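Long-range contact in protein Bug27 (Bordetella pertussis, PDB 2QPQ), which probably serves as a periplasmic solute-binding protein of the Bug family, closing like a Venus flytrap around a small ligand: residues K125-C136 and K154-C165. Residues are numbered along the deposited sequence; the frame is centred on the assembly and turned at random.
Sequences KQTNTQVTYGSC and KTHMVHVPYKGC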
loop_
_atom_site.group_PDB
_atom_site.type_symbol
_atom_site.label_atom_id
_atom_site.label_comp_id
_atom_site.label_asym_id
_atom_site.label_seq_id
_atom_site.Cartn_x
_atom_site.Cartn_y
_atom_site.Cartn_z
ATOM N N LYS A 125 14.545 -8.284 -20.639
ATOM C CA LYS A 125 14.365 -9.733 -20.826
ATOM C C LYS A 125 15.587 -10.565 -20.417
ATOM O O LYS A 125 15.428 -11.556 -19.709
ATOM C CB LYS A 125 13.901 -10.096 -22.262
ATOM C CG LYS A 125 12.420 -10.515 -22.425
ATOM C CD LYS A 125 11.938 -11.592 -21.415
ATOM C CE LYS A 125 12.485 -12.988 -21.746
ATOM N NZ LYS A 125 13.086 -13.703 -20.556
ATOM N N GLN A 126 16.792 -10.164 -20.845
ATOM C CA GLN A 126 18.049 -10.918 -20.533
ATOM C C GLN A 126 18.637 -10.629 -19.115
ATOM O O GLN A 126 18.390 -9.551 -18.566
ATOM C CB GLN A 126 19.097 -10.685 -21.642
ATOM C CG GLN A 126 18.624 -11.079 -23.056
ATOM C CD GLN A 126 19.757 -11.175 -24.076
ATOM O OE1 GLN A 126 20.771 -11.843 -23.838
ATOM N NE2 GLN A 126 19.578 -10.526 -25.242
ATOM N N THR A 127 19.446 -11.572 -18.592
ATOM C CA THR A 127 19.820 -11.796 -17.135
ATOM C C THR A 127 20.710 -10.824 -16.308
ATOM O O THR A 127 20.251 -9.961 -15.535
ATOM C CB THR A 127 20.615 -13.074 -17.049
ATOM O OG1 THR A 127 21.389 -13.202 -18.257
ATOM C CG2 THR A 127 19.696 -14.249 -16.854
ATOM N N ASN A 128 22.011 -11.052 -16.384
ATOM C CA ASN A 128 22.889 -9.932 -16.244
ATOM C C ASN A 128 22.261 -9.073 -17.369
ATOM O O ASN A 128 21.632 -9.620 -18.313
ATOM C CB ASN A 128 24.352 -10.331 -16.487
ATOM C CG ASN A 128 24.728 -11.652 -15.786
ATOM O OD1 ASN A 128 24.970 -11.688 -14.596
ATOM N ND2 ASN A 128 24.763 -12.742 -16.550
ATOM N N THR A 129 22.457 -7.774 -17.244
ATOM C CA THR A 129 21.625 -6.601 -17.737
ATOM C C THR A 129 21.353 -5.616 -16.570
ATOM O O THR A 129 21.391 -6.007 -15.341
ATOM C CB THR A 129 20.310 -6.802 -18.605
ATOM O OG1 THR A 129 19.195 -7.283 -17.811
ATOM C CG2 THR A 129 20.546 -7.620 -19.892
ATOM N N GLN A 130 21.099 -4.352 -16.977
ATOM C CA GLN A 130 21.199 -3.186 -16.096
ATOM C C GLN A 130 19.981 -2.241 -16.082
ATOM O O GLN A 130 20.139 -1.051 -15.859
ATOM C CB GLN A 130 22.466 -2.383 -16.439
ATOM C CG GLN A 130 23.779 -3.214 -16.277
ATOM C CD GLN A 130 24.183 -3.955 -17.533
ATOM O OE1 GLN A 130 24.106 -3.416 -18.625
ATOM N NE2 GLN A 130 24.630 -5.192 -17.382
ATOM N N VAL A 131 18.775 -2.769 -16.287
ATOM C CA VAL A 131 17.551 -1.970 -16.118
ATOM C C VAL A 131 17.194 -1.969 -14.623
ATOM O O VAL A 131 16.811 -3.003 -14.064
ATOM C CB VAL A 131 16.405 -2.543 -16.976
ATOM C CG1 VAL A 131 15.124 -1.653 -16.930
ATOM C CG2 VAL A 131 16.873 -2.726 -18.422
ATOM N N THR A 132 17.361 -0.812 -13.976
ATOM C CA THR A 132 17.097 -0.669 -12.551
ATOM C C THR A 132 15.751 0.002 -12.434
ATOM O O THR A 132 15.338 0.730 -13.329
ATOM C CB THR A 132 18.175 0.215 -11.900
ATOM O OG1 THR A 132 18.311 1.424 -12.679
ATOM C CG2 THR A 132 19.521 -0.516 -11.899
ATOM N N TYR A 133 15.050 -0.269 -11.341
ATOM C CA TYR A 133 13.832 0.449 -11.027
ATOM C C TYR A 133 13.883 0.872 -9.588
ATOM O O TYR A 133 14.205 0.062 -8.714
ATOM C CB TYR A 133 12.606 -0.427 -11.292
ATOM C CG TYR A 133 12.384 -1.638 -10.376
ATOM C CD1 TYR A 133 11.507 -1.555 -9.298
ATOM C CD2 TYR A 133 13.003 -2.854 -10.618
ATOM C CE1 TYR A 133 11.287 -2.630 -8.452
ATOM C CE2 TYR A 133 12.784 -3.974 -9.764
ATOM C CZ TYR A 133 11.910 -3.833 -8.706
ATOM O OH TYR A 133 11.625 -4.869 -7.886
ATOM N N GLY A 134 13.560 2.126 -9.331
ATOM C CA GLY A 134 13.397 2.576 -7.941
ATOM C C GLY A 134 12.083 2.068 -7.347
ATOM O O GLY A 134 11.167 1.704 -8.084
ATOM N N SER A 135 12.007 1.969 -6.018
ATOM C CA SER A 135 10.728 1.755 -5.347
ATOM C C SER A 135 10.666 2.612 -4.104
ATOM O O SER A 135 11.647 3.224 -3.751
ATOM C CB SER A 135 10.522 0.278 -4.963
ATOM O OG SER A 135 11.226 -0.007 -3.770
ATOM N N CYS A 136 9.514 2.580 -3.432
ATOM C CA CYS A 136 9.238 3.289 -2.187
ATOM C C CYS A 136 9.915 2.600 -0.967
ATOM O O CYS A 136 9.840 3.109 0.140
ATOM C CB CYS A 136 7.681 3.393 -2.013
ATOM S SG CYS A 136 7.034 4.401 -3.398
ATOM N N LYS A 154 9.120 -12.886 -16.765
ATOM C CA LYS A 154 10.490 -13.426 -16.829
ATOM C C LYS A 154 11.530 -12.374 -17.235
ATOM O O LYS A 154 12.292 -12.549 -18.181
ATOM C CB LYS A 154 10.544 -14.681 -17.715
ATOM C CG LYS A 154 9.620 -15.792 -17.199
ATOM C CD LYS A 154 9.572 -17.007 -18.151
ATOM C CE LYS A 154 8.836 -16.690 -19.491
ATOM N NZ LYS A 154 8.098 -17.896 -20.070
ATOM N N THR A 155 11.561 -11.267 -16.490
ATOM C CA THR A 155 12.495 -10.206 -16.781
ATOM C C THR A 155 13.509 -10.086 -15.633
ATOM O O THR A 155 13.384 -10.776 -14.590
ATOM C CB THR A 155 11.798 -8.834 -17.093
ATOM O OG1 THR A 155 10.919 -8.445 -16.019
ATOM C CG2 THR A 155 10.987 -8.912 -18.413
ATOM N N HIS A 156 14.499 -9.212 -15.838
ATOM C CA HIS A 156 15.609 -9.098 -14.894
ATOM C C HIS A 156 15.911 -7.659 -14.442
ATOM O O HIS A 156 17.069 -7.239 -14.385
ATOM C CB HIS A 156 16.828 -9.794 -15.480
ATOM C CG HIS A 156 16.584 -11.242 -15.751
ATOM N ND1 HIS A 156 16.231 -11.709 -16.995
ATOM C CD2 HIS A 156 16.554 -12.314 -14.923
ATOM C CE1 HIS A 156 16.019 -13.013 -16.932
ATOM N NE2 HIS A 156 16.210 -13.403 -15.686
ATOM N N MET A 157 14.854 -6.907 -14.130
ATOM C CA MET A 157 15.017 -5.545 -13.629
ATOM C C MET A 157 15.637 -5.623 -12.244
ATOM O O MET A 157 15.301 -6.529 -11.477
ATOM C CB MET A 157 13.679 -4.820 -13.505
ATOM C CG MET A 157 12.910 -4.697 -14.814
ATOM S SD MET A 157 11.353 -3.841 -14.498
ATOM C CE MET A 157 10.593 -4.857 -13.240
ATOM N N VAL A 158 16.493 -4.649 -11.934
ATOM C CA VAL A 158 17.220 -4.615 -10.673
ATOM C C VAL A 158 16.623 -3.554 -9.746
ATOM O O VAL A 158 16.576 -2.376 -10.092
ATOM C CB VAL A 158 18.716 -4.313 -10.901
ATOM C CG1 VAL A 158 19.450 -4.048 -9.521
ATOM C CG2 VAL A 158 19.362 -5.456 -11.682
ATOM N N HIS A 159 16.201 -3.987 -8.562
ATOM C CA HIS A 159 15.510 -3.091 -7.622
ATOM C C HIS A 159 16.494 -2.180 -6.911
ATOM O O HIS A 159 17.533 -2.629 -6.366
ATOM C CB HIS A 159 14.715 -3.934 -6.622
ATOM C CG HIS A 159 14.201 -3.182 -5.437
ATOM N ND1 HIS A 159 13.380 -2.075 -5.533
ATOM C CD2 HIS A 159 14.368 -3.408 -4.113
ATOM C CE1 HIS A 159 13.062 -1.655 -4.315
ATOM N NE2 HIS A 159 13.651 -2.448 -3.442
ATOM N N VAL A 160 16.173 -0.892 -6.915
ATOM C CA VAL A 160 16.954 0.059 -6.153
ATOM C C VAL A 160 15.968 0.732 -5.174
ATOM O O VAL A 160 15.020 1.428 -5.602
ATOM C CB VAL A 160 17.651 1.101 -7.092
ATOM C CG1 VAL A 160 18.355 2.193 -6.246
ATOM C CG2 VAL A 160 18.649 0.418 -8.129
ATOM N N PRO A 161 16.128 0.475 -3.861
ATOM C CA PRO A 161 15.138 0.995 -2.943
ATOM C C PRO A 161 15.400 2.452 -2.586
ATOM O O PRO A 161 16.560 2.867 -2.495
ATOM C CB PRO A 161 15.305 0.107 -1.709
ATOM C CG PRO A 161 16.814 -0.220 -1.719
ATOM C CD PRO A 161 17.149 -0.354 -3.176
ATOM N N TYR A 162 14.312 3.183 -2.341
ATOM C CA TYR A 162 14.378 4.528 -1.783
ATOM C C TYR A 162 13.655 4.594 -0.443
ATOM O O TYR A 162 12.804 3.770 -0.136
ATOM C CB TYR A 162 13.736 5.544 -2.762
ATOM C CG TYR A 162 14.633 5.772 -3.979
ATOM C CD1 TYR A 162 15.467 6.860 -4.045
ATOM C CD2 TYR A 162 14.658 4.852 -5.035
ATOM C CE1 TYR A 162 16.298 7.070 -5.158
ATOM C CE2 TYR A 162 15.506 5.042 -6.151
ATOM C CZ TYR A 162 16.320 6.144 -6.181
ATOM O OH TYR A 162 17.175 6.334 -7.232
ATOM N N LYS A 163 13.947 5.629 0.320
ATOM C CA LYS A 163 13.298 5.820 1.600
ATOM C C LYS A 163 11.952 6.548 1.363
ATOM O O LYS A 163 11.820 7.741 1.605
ATOM C CB LYS A 163 14.250 6.580 2.509
ATOM C CG LYS A 163 13.924 6.465 3.953
ATOM C CD LYS A 163 15.018 7.178 4.794
ATOM C CE LYS A 163 14.448 7.742 6.078
ATOM N NZ LYS A 163 13.549 6.828 6.840
ATOM N N GLY A 164 10.977 5.812 0.835
ATOM C CA GLY A 164 9.667 6.350 0.537
ATOM C C GLY A 164 9.526 6.802 -0.909
ATOM O O GLY A 164 10.500 6.843 -1.683
ATOM N N CYS A 165 8.310 7.182 -1.264
ATOM C CA CYS A 165 8.005 7.535 -2.635
ATOM C C CYS A 165 8.580 8.887 -3.039
ATOM O O CYS A 165 8.884 9.097 -4.214
ATOM C CB CYS A 165 6.495 7.493 -2.921
ATOM S SG CYS A 165 5.680 5.858 -2.738
HETATM O O HOH W 1 19.767 -7.989 -14.047
HETATM O O HOH W 2 18.015 -5.668 -16.232
#
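Tyr133 lies with one ring face against the backbone of His159, whose CA sits 3.9 Å from the centre of the Tyr133 ring, 23° off its normal. From another side Met157 crosses it at about a right angle, its CB 3.6 Å from Tyr133 CD2 and its sulfur in an oblique Met-aromatic contact. With chi1 at 68°, Tyr133 CG stands between its own backbone N and carbonyl carbon, and the hydroxyl is held by Glu147 and the carbonyl of His143, so the buried phenol is pinned to helix 141-153. Strands 132-135 and 158-161 run parallel here, and that helix joins them in a beta-alpha-beta crossover of the Venus-flytrap fold. Backbone bonds alternate across the pair, from Val158 N to Val131 O (2.7 Å) through to Tyr162 N and Ser135 O. Where the strands end, the disulfide Cys136 SG to Cys165 SG (2.1 Å) locks the two segments together, beside a bound citrate probably left from crystallisation. The other end is looser and wetter. There the His156 ring lies under Thr127 CA and its ND1 donates to Lys125 O at 2.8 Å, the oxygen lying in the plane of the imidazole, although ND1 sits well above the carbonyl plane of Lys125. Lys125, its chain bent, curls back to give NZ to Lys154 O (2.8 Å), while a water links Thr129 OG1, Val131 N and His156 O ahead of the point where the strands come together.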